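Local coordinates for malate synthase (Haloferax volcanii, PDB 3OYZ), which catalyses the magnesium-dependent Claisen condensation of acetyl-CoA with glyoxylate and the hydrolysis of the resulting malyl-CoA to malate, in the glyoxylate cycle, at residues P341-I346 / A422-R427; D348-F353 / Q393-P398; F10-F15 / T269-P274; P43-P48 / R182-V187. All coordinates share one frame; numbering follows the deposited sequence.

Contact 1 of 4, residues P341-I346 / A422-R427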
# COMPACT_ATOMS: atom_id res chain seq x y z
N PRO A 341 -15.46 -16.23 -17.89
CA PRO A 341 -15.24 -17.52 -18.52
C PRO A 341 -15.35 -18.69 -17.56
O PRO A 341 -15.24 -18.56 -16.34
CB PRO A 341 -13.83 -17.39 -19.10
CG PRO A 341 -13.17 -16.41 -18.21
CD PRO A 341 -14.23 -15.41 -17.88
N SER A 342 -15.62 -19.86 -18.14
CA SER A 342 -15.90 -21.07 -17.41
C SER A 342 -14.52 -21.73 -17.33
O SER A 342 -13.61 -21.30 -18.05
CB SER A 342 -16.77 -21.97 -18.30
OG SER A 342 -16.00 -22.48 -19.40
N MET A 343 -14.39 -22.80 -16.57
CA MET A 343 -13.13 -23.54 -16.63
C MET A 343 -12.73 -23.98 -18.04
O MET A 343 -11.56 -23.84 -18.44
CB MET A 343 -13.12 -24.73 -15.66
CG MET A 343 -11.70 -25.30 -15.53
SD MET A 343 -11.34 -26.17 -13.99
CE MET A 343 -12.51 -27.52 -13.98
N ASP A 344 -13.70 -24.47 -18.81
CA ASP A 344 -13.51 -24.76 -20.24
C ASP A 344 -13.04 -23.61 -21.11
O ASP A 344 -12.15 -23.77 -21.94
CB ASP A 344 -14.81 -25.31 -20.84
CG ASP A 344 -14.78 -26.81 -20.98
OD1 ASP A 344 -13.74 -27.33 -21.47
OD2 ASP A 344 -15.79 -27.44 -20.62
N ASP A 345 -13.66 -22.45 -20.95
CA ASP A 345 -13.22 -21.25 -21.65
C ASP A 345 -11.73 -20.92 -21.44
O ASP A 345 -10.99 -20.65 -22.40
CB ASP A 345 -14.08 -20.06 -21.22
CG ASP A 345 -15.50 -20.15 -21.75
OD1 ASP A 345 -15.66 -20.45 -22.95
OD2 ASP A 345 -16.43 -19.90 -20.95
N ILE A 346 -11.30 -20.97 -20.17
CA ILE A 346 -9.90 -20.71 -19.80
C ILE A 346 -8.88 -21.60 -20.54
O ILE A 346 -7.96 -21.10 -21.20
CB ILE A 346 -9.67 -20.77 -18.26
CG1 ILE A 346 -10.28 -19.52 -17.60
CG2 ILE A 346 -8.19 -20.84 -17.98
CD1 ILE A 346 -10.91 -19.82 -16.27
N ALA A 422 -17.33 -35.07 -15.42
CA ALA A 422 -16.09 -35.86 -15.40
C ALA A 422 -15.18 -35.61 -16.59
O ALA A 422 -13.99 -35.97 -16.61
CB ALA A 422 -16.44 -37.36 -15.30
N GLY A 423 -15.77 -35.03 -17.63
CA GLY A 423 -15.04 -34.74 -18.85
C GLY A 423 -14.27 -33.44 -18.72
O GLY A 423 -13.09 -33.39 -19.06
N VAL A 424 -14.96 -32.39 -18.27
CA VAL A 424 -14.31 -31.10 -17.96
C VAL A 424 -13.17 -31.30 -16.95
O VAL A 424 -12.07 -30.77 -17.16
CB VAL A 424 -15.30 -30.04 -17.43
CG1 VAL A 424 -14.57 -28.71 -17.17
CG2 VAL A 424 -16.48 -29.86 -18.37
N VAL A 425 -13.42 -32.12 -15.94
CA VAL A 425 -12.42 -32.46 -14.94
C VAL A 425 -11.15 -33.04 -15.53
O VAL A 425 -10.06 -32.63 -15.12
CB VAL A 425 -12.97 -33.35 -13.81
CG1 VAL A 425 -11.86 -33.83 -12.88
CG2 VAL A 425 -14.02 -32.62 -13.01
N GLU A 426 -11.27 -33.99 -16.46
CA GLU A 426 -10.10 -34.77 -16.87
C GLU A 426 -9.34 -33.91 -17.85
O GLU A 426 -8.11 -33.99 -17.92
CB GLU A 426 -10.45 -36.14 -17.46
CG GLU A 426 -10.86 -37.22 -16.43
CD GLU A 426 -10.06 -37.23 -15.11
OE1 GLU A 426 -8.80 -37.14 -15.12
OE2 GLU A 426 -10.70 -37.34 -14.03
N ARG A 427 -10.05 -33.01 -18.52
CA ARG A 427 -9.37 -32.01 -19.35
C ARG A 427 -8.48 -31.03 -18.56
O ARG A 427 -7.35 -30.76 -18.99
CB ARG A 427 -10.38 -31.24 -20.19
CG ARG A 427 -9.75 -30.55 -21.39
CD ARG A 427 -10.77 -30.38 -22.49
NE ARG A 427 -11.24 -29.02 -22.67
CZ ARG A 427 -10.60 -28.07 -23.36
NH1 ARG A 427 -9.41 -28.32 -23.89
NH2 ARG A 427 -11.15 -26.87 -23.50
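Asp344, Val424 and Arg427 carry this helix-to-helix contact in the C-terminal region, where the first turn of helix 343-358 meets helix 422-428. The carboxylate of Asp344 serves two kinds of neighbour. Its OD2 lies against the methyl CG2 of Val424 at 3.4 Å, while OD1 takes the salt bridge, 3.2 Å from Arg427 NE with an N-H...O angle of 156°. The donor comes nearly along the C-O axis, and a weak second bond runs from Arg427 NH2 to the same OD1. Carboxylate and guanidinium are close to coplanar, 23° apart. Arg427 reaches this place with CG anti to its backbone N and a bend further out, and it also forms salt bridges to Asp348 and Glu351, further along helix 343-358. A leucine in place of Asp344 would probably leave Arg427 NE without its carboxylate and the guanidinium less firmly fixed in its plane. Beside this polar edge, Met343 CE packs on Val424 CG1 at 4.0 Å, and Met343 also meets Pro273 of the second subunit. A capping box starts helix 343-358: Asp345 N donates to Ser342 OG at 2.8 Å, almost straight at 170°.

Contact 2 of 4, residues D348-F353 / Q393-P398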
# COMPACT_ATOMS: atom_id res chain seq x y z
N ASP A 348 -9.42 -23.11 -23.32
CA ASP A 348 -9.53 -22.75 -24.73
C ASP A 348 -8.61 -21.56 -25.06
O ASP A 348 -7.85 -21.61 -26.05
CB ASP A 348 -10.98 -22.37 -25.11
CG ASP A 348 -11.93 -23.58 -25.26
OD1 ASP A 348 -11.45 -24.72 -25.26
OD2 ASP A 348 -13.18 -23.38 -25.35
N SER A 349 -8.70 -20.48 -24.27
CA SER A 349 -7.85 -19.31 -24.53
C SER A 349 -6.38 -19.67 -24.51
O SER A 349 -5.60 -19.15 -25.31
CB SER A 349 -8.11 -18.19 -23.53
OG SER A 349 -9.51 -17.97 -23.46
N MET A 350 -6.02 -20.62 -23.65
CA MET A 350 -4.63 -21.02 -23.47
C MET A 350 -4.06 -21.84 -24.64
O MET A 350 -2.96 -21.54 -25.13
CB MET A 350 -4.47 -21.73 -22.12
CG MET A 350 -4.46 -20.81 -20.88
SD MET A 350 -4.32 -21.68 -19.30
CE MET A 350 -2.86 -22.69 -19.54
N GLU A 351 -4.82 -22.84 -25.08
CA GLU A 351 -4.51 -23.66 -26.28
C GLU A 351 -4.44 -22.83 -27.56
O GLU A 351 -3.43 -22.90 -28.27
CB GLU A 351 -5.46 -24.84 -26.42
CG GLU A 351 -5.16 -25.93 -25.38
CD GLU A 351 -6.32 -26.89 -25.14
OE1 GLU A 351 -6.15 -27.83 -24.34
OE2 GLU A 351 -7.42 -26.74 -25.72
N GLU A 352 -5.45 -21.99 -27.78
CA GLU A 352 -5.39 -20.96 -28.82
C GLU A 352 -4.10 -20.11 -28.77
O GLU A 352 -3.47 -19.88 -29.80
CB GLU A 352 -6.63 -20.05 -28.85
CG GLU A 352 -6.48 -18.92 -29.89
CD GLU A 352 -7.58 -17.85 -29.96
OE1 GLU A 352 -7.31 -16.83 -30.63
OE2 GLU A 352 -8.68 -17.99 -29.37
N PHE A 353 -3.71 -19.63 -27.59
CA PHE A 353 -2.47 -18.84 -27.51
C PHE A 353 -1.21 -19.67 -27.80
O PHE A 353 -0.32 -19.20 -28.52
CB PHE A 353 -2.29 -18.07 -26.18
CG PHE A 353 -0.90 -17.53 -26.04
CD1 PHE A 353 -0.55 -16.34 -26.66
CD2 PHE A 353 0.09 -18.29 -25.43
CE1 PHE A 353 0.74 -15.85 -26.61
CE2 PHE A 353 1.38 -17.84 -25.36
CZ PHE A 353 1.71 -16.62 -25.96
N GLN A 393 0.60 -17.49 -18.80
CA GLN A 393 0.99 -17.93 -17.45
C GLN A 393 -0.02 -17.43 -16.41
O GLN A 393 -0.52 -18.18 -15.54
CB GLN A 393 2.42 -17.37 -17.18
CG GLN A 393 3.50 -18.03 -18.00
CD GLN A 393 3.53 -19.55 -17.76
OE1 GLN A 393 3.17 -20.04 -16.68
NE2 GLN A 393 3.93 -20.30 -18.79
N ALA A 394 -0.38 -16.15 -16.51
CA ALA A 394 -1.37 -15.60 -15.56
C ALA A 394 -2.74 -16.24 -15.58
O ALA A 394 -3.38 -16.37 -14.52
CB ALA A 394 -1.53 -14.06 -15.69
N ALA A 395 -3.21 -16.58 -16.78
CA ALA A 395 -4.54 -17.23 -16.92
C ALA A 395 -4.59 -18.61 -16.25
O ALA A 395 -5.66 -19.09 -15.97
CB ALA A 395 -4.91 -17.43 -18.42
N MET A 396 -3.46 -19.28 -16.07
CA MET A 396 -3.42 -20.66 -15.60
C MET A 396 -3.77 -20.78 -14.11
O MET A 396 -4.07 -21.86 -13.63
CB MET A 396 -2.02 -21.20 -15.83
CG MET A 396 -1.94 -22.72 -15.72
SD MET A 396 -0.32 -23.24 -16.27
CE MET A 396 0.19 -21.93 -17.38
N THR A 397 -3.70 -19.68 -13.35
CA THR A 397 -3.93 -19.81 -11.89
C THR A 397 -5.20 -20.52 -11.44
O THR A 397 -5.11 -21.40 -10.60
CB THR A 397 -3.76 -18.45 -11.16
OG1 THR A 397 -2.40 -18.08 -11.42
CG2 THR A 397 -4.01 -18.56 -9.66
N PRO A 398 -6.37 -20.16 -11.98
CA PRO A 398 -7.58 -20.88 -11.56
C PRO A 398 -7.51 -22.38 -11.86
O PRO A 398 -8.02 -23.17 -11.06
CB PRO A 398 -8.72 -20.18 -12.28
CG PRO A 398 -8.12 -19.18 -13.21
CD PRO A 398 -6.64 -19.04 -12.91
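The side chains of Met350 and Met396 cross at about a right angle where helix 343-358 packs against the junction between helices 389-395 and 397-408, an apolar helix-to-helix contact of the C-terminal region. Met350 leaves its helix toward the junction with CG anti to its own carbonyl carbon (chi1 -76°). The extended run that follows brings SD to 3.9 Å from Met396 CA, and the bend at chi3 then turns CE onto the other methionine's side chain. There the two terminal methyls meet, Met350 CE to Met396 CE at 3.8 Å, and the same Met350 CE also lies 3.9 Å from Met396 CG. Met396 sends its chain out with CG anti to its backbone N, then turns at chi3 to -25°, close to eclipsed, which curls its methyl into the meeting point. Nearer the root of Met350, its CG rests on Ala395 CB at 4.2 Å, where the CA atoms of Met350 and Ala395 are the nearest across the contact, 7.6 Å apart.

Tyr392 also covers Met350, and Trp387 covers Ala395. Helix 389-395 begins just after Asp388, the predicted proton acceptor, and the side chain of Ala395 lies about 8 Å from that of the glyoxylate-binding Val191. Beyond the junction, Thr397 packs on Leu254 of the second subunit. Within the turn itself, Met396 N donates to Gln393 O at 3.2 Å.

Contact 3 of 4, residues F10-F15 / T269-P274. With ACO (acetyl coenzyme *a), chain B.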
# COMPACT_ATOMS: atom_id res chain seq x y z
N PHE A 10 11.55 12.97 -17.59
CA PHE A 10 10.19 12.42 -17.64
C PHE A 10 10.09 11.53 -18.86
O PHE A 10 10.67 11.89 -19.91
CB PHE A 10 9.15 13.53 -17.82
CG PHE A 10 9.03 14.45 -16.65
CD1 PHE A 10 8.02 14.27 -15.71
CD2 PHE A 10 9.85 15.56 -16.52
CE1 PHE A 10 7.85 15.16 -14.64
CE2 PHE A 10 9.75 16.41 -15.41
CZ PHE A 10 8.74 16.21 -14.47
N VAL A 11 9.32 10.44 -18.77
CA VAL A 11 9.09 9.47 -19.83
C VAL A 11 7.59 9.24 -19.85
O VAL A 11 7.00 8.76 -18.88
CB VAL A 11 9.86 8.13 -19.71
CG1 VAL A 11 9.35 7.08 -20.67
CG2 VAL A 11 11.34 8.30 -19.94
N ARG A 12 6.91 9.63 -20.95
CA ARG A 12 5.46 9.45 -21.07
C ARG A 12 5.13 8.10 -21.62
O ARG A 12 4.08 7.55 -21.26
CB ARG A 12 4.87 10.50 -22.07
CG ARG A 12 4.99 11.94 -21.57
CD ARG A 12 4.61 12.93 -22.70
NE ARG A 12 5.69 12.88 -23.68
CZ ARG A 12 5.64 13.54 -24.85
NH1 ARG A 12 4.56 14.26 -25.15
NH2 ARG A 12 6.70 13.53 -25.64
N THR A 13 5.95 7.54 -22.53
CA THR A 13 5.47 6.43 -23.34
C THR A 13 6.68 5.53 -23.44
O THR A 13 7.78 6.05 -23.63
CB THR A 13 5.12 6.94 -24.81
OG1 THR A 13 5.96 8.06 -25.07
CG2 THR A 13 3.77 7.57 -24.80
N PHE A 14 6.46 4.23 -23.30
CA PHE A 14 7.45 3.17 -23.30
C PHE A 14 6.79 2.22 -24.25
O PHE A 14 5.85 1.49 -23.88
CB PHE A 14 7.51 2.61 -21.83
CG PHE A 14 8.45 1.45 -21.62
CD1 PHE A 14 9.76 1.64 -21.19
CD2 PHE A 14 7.95 0.16 -21.67
CE1 PHE A 14 10.61 0.56 -20.97
CE2 PHE A 14 8.76 -0.91 -21.41
CZ PHE A 14 10.09 -0.74 -21.04
N PHE A 15 7.26 2.16 -25.51
CA PHE A 15 6.52 1.36 -26.52
C PHE A 15 7.24 0.11 -26.94
O PHE A 15 8.35 0.26 -27.41
CB PHE A 15 6.52 2.25 -27.80
CG PHE A 15 5.82 1.67 -29.02
CD1 PHE A 15 4.68 0.90 -28.92
CD2 PHE A 15 6.25 2.07 -30.31
CE1 PHE A 15 4.03 0.36 -30.08
CE2 PHE A 15 5.60 1.59 -31.48
CZ PHE A 15 4.46 0.75 -31.36
N THR A 269 -0.15 12.43 -25.11
CA THR A 269 -0.98 13.63 -24.91
C THR A 269 -1.56 13.70 -23.52
O THR A 269 -1.72 14.78 -22.95
CB THR A 269 -2.28 13.56 -25.81
OG1 THR A 269 -1.97 12.99 -27.08
CG2 THR A 269 -2.86 14.92 -26.01
N SER A 270 -1.92 12.55 -22.98
CA SER A 270 -2.60 12.53 -21.69
C SER A 270 -1.96 13.35 -20.55
O SER A 270 -2.71 14.03 -19.88
CB SER A 270 -2.83 11.11 -21.20
OG SER A 270 -3.05 11.19 -19.79
N PRO A 271 -0.63 13.30 -20.32
CA PRO A 271 -0.22 14.06 -19.14
C PRO A 271 0.10 15.54 -19.38
O PRO A 271 0.44 16.25 -18.43
CB PRO A 271 1.09 13.36 -18.73
CG PRO A 271 1.66 12.88 -20.04
CD PRO A 271 0.43 12.35 -20.72
N LEU A 272 0.04 15.96 -20.64
CA LEU A 272 0.13 17.36 -21.04
C LEU A 272 -1.06 18.15 -20.49
O LEU A 272 -2.20 17.72 -20.54
CB LEU A 272 0.27 17.46 -22.56
CG LEU A 272 1.50 16.76 -23.16
CD1 LEU A 272 1.55 16.98 -24.65
CD2 LEU A 272 2.85 17.14 -22.56
N PRO A 273 -0.80 19.30 -19.88
CA PRO A 273 -1.97 20.03 -19.38
C PRO A 273 -2.90 20.54 -20.50
O PRO A 273 -2.49 20.64 -21.65
CB PRO A 273 -1.35 21.15 -18.53
CG PRO A 273 0.08 21.28 -18.97
CD PRO A 273 0.48 20.02 -19.67
N PRO A 274 -4.17 20.82 -20.21
CA PRO A 274 -5.05 21.21 -21.32
C PRO A 274 -4.81 22.62 -21.93
O PRO A 274 -4.17 23.50 -21.34
CB PRO A 274 -6.45 21.11 -20.69
CG PRO A 274 -6.26 20.22 -19.46
CD PRO A 274 -4.94 20.73 -18.96
N1A ACO B . 5.24 -2.10 -33.03
C2A ACO B . 5.33 -1.76 -34.33
N3A ACO B . 4.24 -1.72 -35.11
C4A ACO B . 2.99 -2.03 -34.66
C5A ACO B . 2.86 -2.41 -33.24
C6A ACO B . 4.09 -2.47 -32.42
N6A ACO B . 3.93 -2.87 -31.13
N7A ACO B . 1.57 -2.68 -33.01
C8A ACO B . 0.92 -2.51 -34.18
N9A ACO B . 1.75 -2.09 -35.15
C1B ACO B . 1.31 -1.79 -36.55
C2B ACO B . 0.27 -2.83 -36.94
O2B ACO B . 0.94 -3.98 -37.44
C3B ACO B . -0.58 -2.10 -37.96
O3B ACO B . 0.24 -2.15 -39.14
P3B ACO B . -0.29 -2.03 -40.69
O7A ACO B . 0.13 -0.59 -40.97
O8A ACO B . -1.76 -2.33 -40.53
O9A ACO B . 0.44 -3.10 -41.49
C4B ACO B . -0.60 -0.69 -37.41
O4B ACO B . 0.62 -0.53 -36.67
C5B ACO B . -1.76 -0.48 -36.43
O5B ACO B . -1.89 -1.69 -35.68
P1A ACO B . -3.16 -1.99 -34.76
O1A ACO B . -4.44 -2.21 -35.50
O2A ACO B . -3.20 -0.83 -33.80
O3A ACO B . -2.92 -3.32 -33.90
P2A ACO B . -2.99 -4.78 -34.55
O4A ACO B . -2.23 -4.52 -35.81
O5A ACO B . -4.39 -5.31 -34.30
O6A ACO B . -2.10 -5.76 -33.61
CBP ACO B . -0.96 -6.49 -31.55
CCP ACO B . -2.22 -5.87 -32.18
CDP ACO B . -0.71 -7.89 -32.11
CEP ACO B . -1.25 -6.65 -30.06
CAP ACO B . 0.30 -5.67 -31.82
OAP ACO B . -0.07 -4.34 -31.52
C9P ACO B . 1.49 -6.04 -30.94
O9P ACO B . 2.08 -7.11 -31.14
N8P ACO B . 1.80 -5.18 -29.96
C7P ACO B . 2.93 -5.47 -29.10
C6P ACO B . 2.66 -6.59 -28.08
C5P ACO B . 3.83 -6.54 -27.12
O5P ACO B . 4.71 -5.70 -27.27
N4P ACO B . 3.78 -7.42 -26.11
C3P ACO B . 4.78 -7.51 -25.06
C2P ACO B . 4.74 -6.29 -24.13
S1P ACO B . 3.55 -6.84 -22.94
C ACO B . 4.29 -7.89 -21.84
O ACO B . 5.36 -8.43 -22.04
CH3 ACO B . 3.53 -8.18 -20.59
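The guanidinium of Arg12, beside Pro271 and Leu272, is gripped at all three nitrogens: NE pairs with Asp44 in a salt bridge, NH1 gives to the carbonyl of Asn268, and NH2 to Gln412 of the third subunit. Its aliphatic part does the touching. Arg12 CG lies 3.8 Å from Pro271 CG, the arginine chain crossing the proline ring at about a right angle. A bend at chi3 (-70°) then carries the head past Leu272, whose CD1 comes to the guanidinium edge, near its plane, 4.1 Å from NH1. A type I turn presents both partners, closed by Leu272 N to Thr269 O at 3.1 Å. Three residues after Arg12, in strand 13-18, Phe15 meets the adenine of acetyl-CoA obliquely: CE1 is 3.4 Å from N6A, and CZ is 3.4 Å from N1A. With a serine in place of Phe15, the adenine would probably be held less closely on this side and a gap is likely to open beside Pro43 and Val264, which also touch the ring. Strand 13-18 is the first of the TIM barrel, so the contact joins its start to the loop after helix 261-269, and the strand goes on to Thr16 and Ser17 of the acetyl-CoA site.

Contact 4 of 4, residues P43-P48 / R182-V187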
# COMPACT_ATOMS: atom_id res chain seq x y z
N PRO A 43 7.41 7.39 -29.57
CA PRO A 43 7.44 7.28 -28.09
C PRO A 43 8.64 7.97 -27.48
O PRO A 43 9.68 8.06 -28.12
CB PRO A 43 7.34 5.76 -27.87
CG PRO A 43 8.12 5.18 -29.03
CD PRO A 43 7.68 6.10 -30.23
N ASP A 44 8.56 8.47 -26.23
CA ASP A 44 9.78 8.91 -25.55
C ASP A 44 10.81 7.78 -25.44
O ASP A 44 12.02 7.99 -25.54
CB ASP A 44 9.40 9.42 -24.15
CG ASP A 44 8.68 10.72 -24.20
OD1 ASP A 44 8.97 11.50 -25.15
OD2 ASP A 44 7.84 10.97 -23.31
N VAL A 45 10.37 6.55 -25.29
CA VAL A 45 11.29 5.42 -25.12
C VAL A 45 10.73 4.33 -25.97
O VAL A 45 9.59 3.92 -25.83
CB VAL A 45 11.46 4.93 -23.59
CG1 VAL A 45 12.14 3.62 -23.57
CG2 VAL A 45 12.41 5.85 -22.93
N TRP A 46 11.57 3.83 -26.87
CA TRP A 46 11.12 2.79 -27.74
C TRP A 46 11.86 1.51 -27.38
O TRP A 46 13.06 1.54 -27.24
CB TRP A 46 11.44 3.18 -29.22
CG TRP A 46 11.05 2.06 -30.15
CD1 TRP A 46 9.93 1.28 -30.08
CD2 TRP A 46 11.80 1.56 -31.26
NE1 TRP A 46 9.95 0.32 -31.08
CE2 TRP A 46 11.11 0.46 -31.79
CE3 TRP A 46 13.01 1.96 -31.88
CZ2 TRP A 46 11.53 -0.22 -32.96
CZ3 TRP A 46 13.50 1.20 -32.97
CH2 TRP A 46 12.74 0.14 -33.50
N VAL A 47 11.14 0.42 -27.24
CA VAL A 47 11.73 -0.84 -26.78
C VAL A 47 11.60 -1.97 -27.80
O VAL A 47 10.61 -2.71 -27.83
CB VAL A 47 11.01 -1.22 -25.42
CG1 VAL A 47 11.65 -2.44 -24.78
CG2 VAL A 47 11.13 -0.01 -24.50
N PRO A 48 12.63 -2.15 -28.65
CA PRO A 48 12.52 -3.39 -29.39
C PRO A 48 12.56 -4.58 -28.45
O PRO A 48 13.56 -4.78 -27.77
CB PRO A 48 13.82 -3.41 -30.20
CG PRO A 48 14.15 -1.96 -30.47
CD PRO A 48 13.68 -1.24 -29.17
N ARG A 182 23.63 3.24 -13.03
CA ARG A 182 23.06 3.20 -14.43
C ARG A 182 21.54 2.99 -14.52
O ARG A 182 20.93 3.11 -15.61
CB ARG A 182 23.78 2.06 -15.21
CG ARG A 182 23.36 0.60 -14.76
CD ARG A 182 23.94 -0.65 -15.45
NE ARG A 182 25.40 -0.77 -15.34
CZ ARG A 182 26.30 -0.36 -16.23
NH1 ARG A 182 25.93 0.33 -17.29
NH2 ARG A 182 27.59 -0.60 -16.04
N LEU A 183 20.89 2.66 -13.39
CA LEU A 183 19.47 2.47 -13.36
C LEU A 183 18.71 3.70 -13.85
O LEU A 183 19.02 4.82 -13.42
CB LEU A 183 18.89 2.16 -11.96
CG LEU A 183 19.21 0.69 -11.58
CD1 LEU A 183 18.96 0.46 -10.02
CD2 LEU A 183 18.15 -0.23 -12.31
N PHE A 184 17.71 3.43 -14.69
CA PHE A 184 16.95 4.49 -15.38
C PHE A 184 15.47 4.29 -15.07
O PHE A 184 14.94 5.02 -14.26
CB PHE A 184 17.26 4.49 -16.89
CG PHE A 184 16.46 5.51 -17.68
CD1 PHE A 184 16.08 6.72 -17.10
CD2 PHE A 184 16.04 5.24 -19.00
CE1 PHE A 184 15.27 7.68 -17.76
CE2 PHE A 184 15.24 6.19 -19.69
CZ PHE A 184 14.86 7.39 -19.09
N LEU A 185 14.79 3.33 -15.69
CA LEU A 185 13.36 3.26 -15.44
C LEU A 185 13.07 2.03 -14.55
O LEU A 185 13.71 0.94 -14.67
CB LEU A 185 12.54 3.01 -16.74
CG LEU A 185 12.87 4.01 -17.86
CD1 LEU A 185 12.17 3.56 -19.14
CD2 LEU A 185 12.21 5.31 -17.43
N LEU A 186 12.05 2.22 -13.72
CA LEU A 186 11.49 1.10 -12.96
C LEU A 186 10.11 0.96 -13.54
O LEU A 186 9.26 1.87 -13.40
CB LEU A 186 11.35 1.47 -11.47
CG LEU A 186 12.69 1.93 -10.85
CD1 LEU A 186 12.38 2.33 -9.32
CD2 LEU A 186 13.77 0.82 -11.07
N VAL A 187 9.85 -0.19 -14.15
CA VAL A 187 8.64 -0.27 -14.96
C VAL A 187 7.78 -1.39 -14.45
O VAL A 187 8.27 -2.48 -14.38
CB VAL A 187 8.96 -0.60 -16.47
CG1 VAL A 187 7.72 -0.58 -17.33
CG2 VAL A 187 10.00 0.37 -17.01
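Val45 meets Phe184 and Leu185 across the interior of the TIM barrel, from strand 45-49 to strand 183-188. One methyl goes to each partner. Val45 CG2 approaches the rim of the Phe184 ring, near its plane, with CE2 at 4.3 Å, whereas Val45 CG1, anti to the backbone N (chi1 167°), lies 4.4 Å from Leu185 CD1. Both partners point toward Val45 although they follow one another in the chain: psi of Phe184 is -76°, far from extended, and this local twist turns two successive side chains to the same side. It also lays Leu185 CG over a face of the Phe184 ring, 3.6 Å above its plane and offset toward the rim, so the two form one apolar surface.

The next shell comes from the first strand and what precedes it. Val11 touches all three residues, and Phe14 fills in against Val45 and Leu185, its ring meeting Trp257 of the pyruvate pocket edge-to-face. Backbone bonds from Phe15 to Val45 and Val47 hold strand 45-49 beside strand 13-18, and Leu185 N bonds to Ser154 OG of the neighbouring strand 152-157. The backbones remain well apart, the closest CA atoms being those of Val45 and Leu185 at 10.1 Å. Contact between these strands therefore rests on buried methyl groups and a ring edge alone, dispersion and exclusion of water, with polar and charged groups lying outside it.

In the fold
Two pairs of contacts stand on opposite sides of the chain's centre. Contacts 3 and 4, with centres 14 Å apart, belong to the barrel: their strands 13-18 and 45-49 are neighbours, joined by Phe15 O to Val47 N at 2.8 Å. Contact 3 reaches the acetyl-CoA adenine, while the side chain of Leu185 in contact 4 lies about 12 Å from pyruvate. Contacts 1 and 2 share helix 343-358, their centres 12 Å apart, and Arg427 NH2 to Asp348 OD1 at 2.8 Å ties them together. The side chain of Ala395 in contact 2 is about 13 Å from both pyruvate and acetyl-CoA. Contacts 1 and 2 touch the second subunit, contacts 3 and 4 the third.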